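Local coordinates for protein CT_858 (Chlamydia trachomatis, PDB 3DOR) that probably acts as a serine-type endopeptidase, a secreted chlamydial protease of the S41 peptidase family that forms a dimer in its mature state, at residues 345-350 with 400-405; 351-356 with 443-448. One frame throughout, in Å; residues are numbered along the deposited sequence.

Interaction 1: residues 345-350 with 400-405; sequences SVLYLY and DNMEGY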
ATOM      1  N   SER B 345      -8.251  -7.056 -13.076  1.00 27.16           N
ATOM      2  CA  SER B 345      -6.910  -6.944 -13.638  1.00 26.84           C
ATOM      3  C   SER B 345      -6.881  -6.955 -15.159  1.00 27.70           C
ATOM      4  O   SER B 345      -7.364  -7.895 -15.798  1.00 28.99           O
ATOM      5  CB  SER B 345      -6.024  -8.080 -13.096  1.00 26.98           C
ATOM      6  OG  SER B 345      -4.729  -8.055 -13.684  1.00 26.21           O
ATOM      7  N   VAL B 346      -6.290  -5.908 -15.732  1.00 26.16           N
ATOM      8  CA  VAL B 346      -6.177  -5.761 -17.172  1.00 27.81           C
ATOM      9  C   VAL B 346      -5.361  -6.894 -17.825  1.00 27.01           C
ATOM     10  O   VAL B 346      -5.728  -7.412 -18.888  1.00 24.61           O
ATOM     11  CB  VAL B 346      -5.514  -4.402 -17.536  1.00 28.85           C
ATOM     12  CG1 VAL B 346      -5.478  -4.232 -19.045  1.00 30.66           C
ATOM     13  CG2 VAL B 346      -6.291  -3.247 -16.909  1.00 31.94           C
ATOM     14  N   LEU B 347      -4.252  -7.273 -17.201  1.00 26.00           N
ATOM     15  CA  LEU B 347      -3.411  -8.325 -17.765  1.00 25.27           C
ATOM     16  C   LEU B 347      -4.148  -9.665 -17.791  1.00 24.16           C
ATOM     17  O   LEU B 347      -4.004 -10.441 -18.739  1.00 23.54           O
ATOM     18  CB  LEU B 347      -2.099  -8.442 -16.980  1.00 25.26           C
ATOM     19  CG  LEU B 347      -1.124  -7.251 -17.092  1.00 27.35           C
ATOM     20  CD1 LEU B 347      -0.034  -7.393 -16.036  1.00 24.48           C
ATOM     21  CD2 LEU B 347      -0.518  -7.182 -18.498  1.00 23.81           C
ATOM     22  N   TYR B 348      -4.939  -9.928 -16.755  1.00 21.51           N
ATOM     23  CA  TYR B 348      -5.710 -11.167 -16.677  1.00 21.85           C
ATOM     24  C   TYR B 348      -6.806 -11.144 -17.745  1.00 22.49           C
ATOM     25  O   TYR B 348      -7.075 -12.148 -18.407  1.00 21.55           O
ATOM     26  CB  TYR B 348      -6.328 -11.310 -15.294  1.00 22.72           C
ATOM     27  CG  TYR B 348      -7.262 -12.496 -15.153  1.00 24.91           C
ATOM     28  CD1 TYR B 348      -6.775 -13.807 -15.216  1.00 22.90           C
ATOM     29  CD2 TYR B 348      -8.625 -12.305 -14.917  1.00 22.36           C
ATOM     30  CE1 TYR B 348      -7.626 -14.901 -15.037  1.00 24.62           C
ATOM     31  CE2 TYR B 348      -9.487 -13.387 -14.736  1.00 24.47           C
ATOM     32  CZ  TYR B 348      -8.981 -14.683 -14.792  1.00 24.67           C
ATOM     33  OH  TYR B 348      -9.816 -15.752 -14.566  1.00 22.87           O
ATOM     34  N   LEU B 349      -7.441  -9.984 -17.896  1.00 24.69           N
ATOM     35  CA  LEU B 349      -8.474  -9.784 -18.903  1.00 23.00           C
ATOM     36  C   LEU B 349      -7.844 -10.100 -20.261  1.00 23.94           C
ATOM     37  O   LEU B 349      -8.443 -10.786 -21.089  1.00 23.14           O
ATOM     38  CB  LEU B 349      -8.960  -8.324 -18.867  1.00 25.13           C
ATOM     39  CG  LEU B 349      -9.862  -7.705 -19.960  1.00 26.81           C
ATOM     40  CD1 LEU B 349      -9.049  -7.442 -21.171  1.00 30.96           C
ATOM     41  CD2 LEU B 349     -11.039  -8.608 -20.304  1.00 23.81           C
ATOM     42  N   TYR B 350      -6.622  -9.610 -20.473  1.00 21.69           N
ATOM     43  CA  TYR B 350      -5.910  -9.837 -21.731  1.00 20.70           C
ATOM     44  C   TYR B 350      -5.591 -11.312 -21.955  1.00 21.19           C
ATOM     45  O   TYR B 350      -5.627 -11.790 -23.082  1.00 22.11           O
ATOM     46  CB  TYR B 350      -4.606  -9.019 -21.774  1.00 20.56           C
ATOM     47  CG  TYR B 350      -4.797  -7.530 -22.000  1.00 20.91           C
ATOM     48  CD1 TYR B 350      -6.076  -6.969 -22.087  1.00 23.34           C
ATOM     49  CD2 TYR B 350      -3.699  -6.678 -22.130  1.00 21.63           C
ATOM     50  CE1 TYR B 350      -6.257  -5.598 -22.297  1.00 23.73           C
ATOM     51  CE2 TYR B 350      -3.866  -5.313 -22.340  1.00 23.26           C
ATOM     52  CZ  TYR B 350      -5.147  -4.779 -22.420  1.00 23.00           C
ATOM     53  OH  TYR B 350      -5.306  -3.429 -22.614  1.00 24.01           O
ATOM     54  N   ASP B 400       7.157 -16.341 -17.601  1.00 29.74           N
ATOM     55  CA  ASP B 400       6.582 -16.996 -18.771  1.00 30.10           C
ATOM     56  C   ASP B 400       5.262 -16.356 -19.189  1.00 29.96           C
ATOM     57  O   ASP B 400       4.875 -16.429 -20.352  1.00 30.70           O
ATOM     58  CB  ASP B 400       6.379 -18.494 -18.517  1.00 33.94           C
ATOM     59  CG  ASP B 400       7.704 -19.259 -18.400  1.00 36.69           C
ATOM     60  OD1 ASP B 400       8.725 -18.794 -18.953  1.00 37.39           O
ATOM     61  OD2 ASP B 400       7.711 -20.339 -17.769  1.00 39.11           O
ATOM     62  N   ASN B 401       4.568 -15.735 -18.243  1.00 28.75           N
ATOM     63  CA  ASN B 401       3.318 -15.063 -18.558  1.00 29.45           C
ATOM     64  C   ASN B 401       3.022 -14.016 -17.506  1.00 28.46           C
ATOM     65  O   ASN B 401       3.489 -14.115 -16.372  1.00 30.17           O
ATOM     66  CB  ASN B 401       2.154 -16.057 -18.627  1.00 28.91           C
ATOM     67  CG  ASN B 401       1.847 -16.687 -17.286  1.00 32.05           C
ATOM     68  OD1 ASN B 401       2.109 -17.870 -17.073  1.00 36.62           O
ATOM     69  ND2 ASN B 401       1.299 -15.895 -16.364  1.00 30.14           N
ATOM     70  N   MET B 402       2.245 -13.011 -17.889  1.00 26.76           N
ATOM     71  CA  MET B 402       1.869 -11.947 -16.974  1.00 26.68           C
ATOM     72  C   MET B 402       0.387 -12.110 -16.672  1.00 27.67           C
ATOM     73  O   MET B 402      -0.481 -11.714 -17.461  1.00 25.01           O
ATOM     74  CB  MET B 402       2.165 -10.584 -17.604  1.00 28.19           C
ATOM     75  CG  MET B 402       3.661 -10.305 -17.714  1.00 26.78           C
ATOM     76  SD  MET B 402       4.046  -8.932 -18.809  1.00 31.84           S
ATOM     77  CE  MET B 402       3.719  -7.516 -17.690  1.00 28.91           C
ATOM     78  N   GLU B 403       0.119 -12.717 -15.521  1.00 25.75           N
ATOM     79  CA  GLU B 403      -1.237 -13.003 -15.070  1.00 27.67           C
ATOM     80  C   GLU B 403      -2.018 -13.764 -16.133  1.00 26.90           C
ATOM     81  O   GLU B 403      -3.205 -13.514 -16.368  1.00 26.28           O
ATOM     82  CB  GLU B 403      -1.956 -11.711 -14.667  1.00 26.65           C
ATOM     83  CG  GLU B 403      -1.331 -11.086 -13.424  1.00 28.46           C
ATOM     84  CD  GLU B 403      -2.105  -9.896 -12.891  1.00 31.73           C
ATOM     85  OE1 GLU B 403      -3.305 -10.056 -12.564  1.00 30.24           O
ATOM     86  OE2 GLU B 403      -1.506  -8.804 -12.791  1.00 32.36           O
ATOM     87  N   GLY B 404      -1.323 -14.702 -16.771  1.00 26.88           N
ATOM     88  CA  GLY B 404      -1.930 -15.524 -17.794  1.00 24.96           C
ATOM     89  C   GLY B 404      -1.524 -15.148 -19.201  1.00 26.05           C
ATOM     90  O   GLY B 404      -1.492 -16.006 -20.085  1.00 25.08           O
ATOM     91  N   TYR B 405      -1.217 -13.874 -19.431  1.00 26.67           N
ATOM     92  CA  TYR B 405      -0.847 -13.454 -20.778  1.00 26.46           C
ATOM     93  C   TYR B 405       0.560 -13.908 -21.147  1.00 28.09           C
ATOM     94  O   TYR B 405       1.531 -13.593 -20.457  1.00 29.36           O
ATOM     95  CB  TYR B 405      -0.962 -11.941 -20.929  1.00 25.78           C
ATOM     96  CG  TYR B 405      -0.996 -11.500 -22.373  1.00 24.49           C
ATOM     97  CD1 TYR B 405      -2.197 -11.460 -23.080  1.00 23.16           C
ATOM     98  CD2 TYR B 405       0.172 -11.129 -23.036  1.00 25.19           C
ATOM     99  CE1 TYR B 405      -2.237 -11.055 -24.416  1.00 23.09           C
ATOM    100  CE2 TYR B 405       0.146 -10.721 -24.378  1.00 24.76           C
ATOM    101  CZ  TYR B 405      -1.063 -10.688 -25.059  1.00 23.65           C
ATOM    102  OH  TYR B 405      -1.092 -10.296 -26.376  1.00 24.99           O
TER
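The polar part of the contact is one side-chain hydrogen bond at the start of helix 346-354. S345, the N-cap residue, holds OG anti to its backbone N (chi1 176°) and donates a hydrogen bond to E403, with OG 2.7 Å from OE1. The hydroxyl comes to OE1 from above the carboxylate plane, 46° out of it. W303 NE1 donates to the same oxygen, so two donors grip OE1, and these together with the nearby helix N-terminus would tend to keep the carboxylate ionised. E403 reaches this point with an extended chain that crosses L347 at about a right angle.

Backbone carbonyls supply the next layer. E403 O receives a CA-H...O contact from Y348 CA at 3.4 Å and also lies at the edge of the Y348 ring, in its plane. Likewise Y350 O sits in the plane of the Y405 ring, 3.4 Å from CD1. L347 CB lies beside M402 O, at 3.7 Å.

Apolar packing fills the remainder. L347 sets its CD1 against M402 CE at 4.1 Å, the methionine chain bending at chi3 to bring its methyl there. Y350 CB rests on Y405 CD1 at 3.7 Å.

The segment facing the helix is a tight beta hairpin: M402 to Y405 form a type I' turn, closed by Y405 N to M402 O at 3.0 Å, with E403 and G404 both at positive phi. A two-residue hairpin turn thus packs, within the S41 peptidase region, against the first turns of helix 346-354, whose N-cap residue S345 spends its hydroxyl on the hairpin.

Interaction 2: residues 351-356 with 443-448; sequences ALLSML and EKIHPH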
ATOM      1  N   ALA B 351      -5.271 -12.033 -20.887  1.00 21.89           N
ATOM      2  CA  ALA B 351      -4.969 -13.455 -21.006  1.00 21.40           C
ATOM      3  C   ALA B 351      -6.209 -14.219 -21.480  1.00 21.55           C
ATOM      4  O   ALA B 351      -6.131 -15.069 -22.361  1.00 23.13           O
ATOM      5  CB  ALA B 351      -4.504 -14.002 -19.664  1.00 21.88           C
ATOM      6  N   LEU B 352      -7.356 -13.920 -20.891  1.00 22.30           N
ATOM      7  CA  LEU B 352      -8.589 -14.591 -21.279  1.00 21.79           C
ATOM      8  C   LEU B 352      -8.945 -14.299 -22.732  1.00 22.43           C
ATOM      9  O   LEU B 352      -9.340 -15.204 -23.468  1.00 22.62           O
ATOM     10  CB  LEU B 352      -9.731 -14.178 -20.350  1.00 21.13           C
ATOM     11  CG  LEU B 352      -9.465 -14.475 -18.869  1.00 22.44           C
ATOM     12  CD1 LEU B 352     -10.792 -14.391 -18.104  1.00 22.58           C
ATOM     13  CD2 LEU B 352      -8.853 -15.872 -18.703  1.00 19.18           C
ATOM     14  N   LEU B 353      -8.804 -13.043 -23.149  1.00 23.01           N
ATOM     15  CA  LEU B 353      -9.086 -12.681 -24.535  1.00 22.76           C
ATOM     16  C   LEU B 353      -8.150 -13.438 -25.490  1.00 23.24           C
ATOM     17  O   LEU B 353      -8.569 -13.876 -26.566  1.00 21.24           O
ATOM     18  CB  LEU B 353      -8.917 -11.170 -24.738  1.00 23.69           C
ATOM     19  CG  LEU B 353     -10.041 -10.294 -24.156  1.00 26.75           C
ATOM     20  CD1 LEU B 353      -9.584  -8.860 -24.041  1.00 25.09           C
ATOM     21  CD2 LEU B 353     -11.277 -10.381 -25.045  1.00 23.71           C
ATOM     22  N   SER B 354      -6.887 -13.597 -25.093  1.00 22.20           N
ATOM     23  CA  SER B 354      -5.911 -14.284 -25.938  1.00 23.82           C
ATOM     24  C   SER B 354      -6.309 -15.732 -26.238  1.00 22.49           C
ATOM     25  O   SER B 354      -5.871 -16.304 -27.230  1.00 23.37           O
ATOM     26  CB  SER B 354      -4.509 -14.254 -25.300  1.00 22.48           C
ATOM     27  OG  SER B 354      -4.372 -15.256 -24.313  1.00 26.33           O
ATOM     28  N   MET B 355      -7.159 -16.320 -25.405  1.00 23.40           N
ATOM     29  CA  MET B 355      -7.569 -17.692 -25.642  1.00 23.69           C
ATOM     30  C   MET B 355      -8.901 -17.806 -26.378  1.00 25.57           C
ATOM     31  O   MET B 355      -9.378 -18.915 -26.657  1.00 20.86           O
ATOM     32  CB  MET B 355      -7.628 -18.446 -24.316  1.00 24.89           C
ATOM     33  CG  MET B 355      -6.258 -18.576 -23.646  1.00 25.31           C
ATOM     34  SD  MET B 355      -6.301 -19.514 -22.101  1.00 29.37           S
ATOM     35  CE  MET B 355      -6.183 -18.241 -20.909  1.00 25.99           C
ATOM     36  N   LEU B 356      -9.489 -16.663 -26.716  1.00 24.06           N
ATOM     37  CA  LEU B 356     -10.770 -16.666 -27.406  1.00 24.37           C
ATOM     38  C   LEU B 356     -10.679 -16.173 -28.837  1.00 25.80           C
ATOM     39  O   LEU B 356     -11.674 -15.728 -29.410  1.00 25.32           O
ATOM     40  CB  LEU B 356     -11.763 -15.809 -26.644  1.00 22.71           C
ATOM     41  CG  LEU B 356     -12.040 -16.271 -25.214  1.00 24.11           C
ATOM     42  CD1 LEU B 356     -12.826 -15.191 -24.480  1.00 19.08           C
ATOM     43  CD2 LEU B 356     -12.798 -17.587 -25.246  1.00 18.38           C
ATOM     44  N   GLU B 443      -0.656  -2.930 -28.090  1.00 28.12           N
ATOM     45  CA  GLU B 443      -1.488  -2.376 -29.143  1.00 28.24           C
ATOM     46  C   GLU B 443      -2.607  -3.343 -29.468  1.00 29.11           C
ATOM     47  O   GLU B 443      -3.714  -2.949 -29.847  1.00 26.57           O
ATOM     48  CB  GLU B 443      -0.651  -2.145 -30.390  1.00 31.33           C
ATOM     49  CG  GLU B 443       0.463  -1.159 -30.157  1.00 40.94           C
ATOM     50  CD  GLU B 443       0.424  -0.023 -31.146  1.00 45.84           C
ATOM     51  OE1 GLU B 443       0.662  -0.286 -32.346  1.00 48.28           O
ATOM     52  OE2 GLU B 443       0.151   1.126 -30.724  1.00 49.40           O
ATOM     53  N   LYS B 444      -2.315  -4.626 -29.319  1.00 27.95           N
ATOM     54  CA  LYS B 444      -3.318  -5.622 -29.620  1.00 30.68           C
ATOM     55  C   LYS B 444      -3.075  -6.897 -28.857  1.00 29.95           C
ATOM     56  O   LYS B 444      -1.976  -7.149 -28.363  1.00 29.08           O
ATOM     57  CB  LYS B 444      -3.336  -5.916 -31.126  1.00 33.69           C
ATOM     58  CG  LYS B 444      -1.998  -6.363 -31.687  1.00 37.25           C
ATOM     59  CD  LYS B 444      -2.036  -6.505 -33.208  1.00 39.64           C
ATOM     60  CE  LYS B 444      -2.271  -5.173 -33.895  1.00 41.30           C
ATOM     61  NZ  LYS B 444      -2.105  -5.264 -35.379  1.00 41.67           N
ATOM     62  N   ILE B 445      -4.135  -7.677 -28.736  1.00 28.53           N
ATOM     63  CA  ILE B 445      -4.059  -8.957 -28.081  1.00 29.69           C
ATOM     64  C   ILE B 445      -3.617  -9.941 -29.139  1.00 30.38           C
ATOM     65  O   ILE B 445      -4.157  -9.967 -30.244  1.00 31.30           O
ATOM     66  CB  ILE B 445      -5.425  -9.375 -27.515  1.00 30.87           C
ATOM     67  CG1 ILE B 445      -5.558  -8.823 -26.093  1.00 31.53           C
ATOM     68  CG2 ILE B 445      -5.555 -10.888 -27.532  1.00 27.83           C
ATOM     69  CD1 ILE B 445      -6.917  -8.360 -25.759  1.00 36.45           C
ATOM     70  N   HIS B 446      -2.609 -10.729 -28.805  1.00 30.60           N
ATOM     71  CA  HIS B 446      -2.101 -11.736 -29.716  1.00 30.99           C
ATOM     72  C   HIS B 446      -2.632 -13.061 -29.224  1.00 29.43           C
ATOM     73  O   HIS B 446      -2.685 -13.302 -28.024  1.00 28.87           O
ATOM     74  CB  HIS B 446      -0.576 -11.691 -29.714  1.00 31.78           C
ATOM     75  CG  HIS B 446      -0.039 -10.386 -30.202  1.00 37.56           C
ATOM     76  ND1 HIS B 446       0.098 -10.096 -31.545  1.00 39.51           N
ATOM     77  CD2 HIS B 446       0.290  -9.252 -29.538  1.00 38.78           C
ATOM     78  CE1 HIS B 446       0.486  -8.841 -31.681  1.00 41.87           C
ATOM     79  NE2 HIS B 446       0.607  -8.306 -30.478  1.00 39.25           N
ATOM     80  N   PRO B 447      -3.054 -13.935 -30.146  1.00 30.46           N
ATOM     81  CA  PRO B 447      -3.594 -15.242 -29.761  1.00 28.92           C
ATOM     82  C   PRO B 447      -2.662 -16.102 -28.927  1.00 29.00           C
ATOM     83  O   PRO B 447      -1.461 -16.173 -29.190  1.00 28.13           O
ATOM     84  CB  PRO B 447      -3.964 -15.883 -31.102  1.00 28.75           C
ATOM     85  CG  PRO B 447      -3.136 -15.140 -32.109  1.00 33.04           C
ATOM     86  CD  PRO B 447      -3.101 -13.738 -31.606  1.00 29.65           C
ATOM     87  N   HIS B 448      -3.231 -16.730 -27.901  1.00 27.62           N
ATOM     88  CA  HIS B 448      -2.489 -17.611 -27.008  1.00 28.28           C
ATOM     89  C   HIS B 448      -1.827 -18.629 -27.934  1.00 29.30           C
ATOM     90  O   HIS B 448      -2.407 -19.027 -28.939  1.00 26.22           O
ATOM     91  CB  HIS B 448      -3.463 -18.292 -26.041  1.00 26.94           C
ATOM     92  CG  HIS B 448      -2.806 -19.105 -24.970  1.00 27.29           C
ATOM     93  ND1 HIS B 448      -2.397 -20.407 -25.166  1.00 28.69           N
ATOM     94  CD2 HIS B 448      -2.507 -18.810 -23.681  1.00 26.90           C
ATOM     95  CE1 HIS B 448      -1.878 -20.878 -24.044  1.00 28.82           C
ATOM     96  NE2 HIS B 448      -1.934 -19.927 -23.128  1.00 28.19           N
TER
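Beside the C-terminal part of helix 346-354, segment 443-448 passes in extended form, closest at S354 and P447, whose CA atoms are 4.6 Å apart. H448 N donates an almost straight hydrogen bond to S354 O (2.8 Å, 173° at the hydrogen). The donor stands above the carbonyl plane, 42° out of it, and P447 CA adds a CA-H...O contact. Both contacts fall on the same carbonyl oxygen.

S354 carries OG in the crowded position between backbone N and carbonyl carbon (chi1 81°), which turns the hydroxyl back along the helix to A351 O at 2.6 Å, in the carbonyl plane and on a lone pair. Its CB meanwhile lies 3.4 Å from H446 O, and OG comes to the edge of the H448 imidazole.

M355 and H448 run side by side, pointing the same way. CG of M355 touches H448 CB at 3.7 Å. M355 keeps CG anti to the carbonyl carbon and runs straight on through chi2, which lays SD over one face of the imidazole, 4.5 Å from its centroid, a Met-aromatic contact. The ring's ND1 accepts from V451 N and R450 N, which should fix its rotation.

On the other flank L353 and I445 cross at about a right angle, with their CD1 methyls at a tight 3.2 Å, while I445 CG2 lies against S354 CA. Strand 444-445 pairs antiparallel with strand 361-368, so the contact joins the C-terminal part of an S41-region helix to an edge of that antiparallel sheet.

In the fold
Both contacts use helix 346-354: interaction 1 takes its N-terminal turns and interaction 2 its C-terminal part, with centres about 9 Å apart. Their segments alternate along the chain. Interaction 1 is the more buried, and its polar link joins two side chains at the N-cap; interaction 2 is partly buried, and its main bond is between backbone atoms in the C-terminal part, beside a sulfur-aromatic contact. They meet directly where Y405 OH lies 2.9 Å from H446 N, a probable hydrogen bond, and where A351 CB packs on G404 C at 3.2 Å. Hairpin and extended segment thus sit next to each other along one helix.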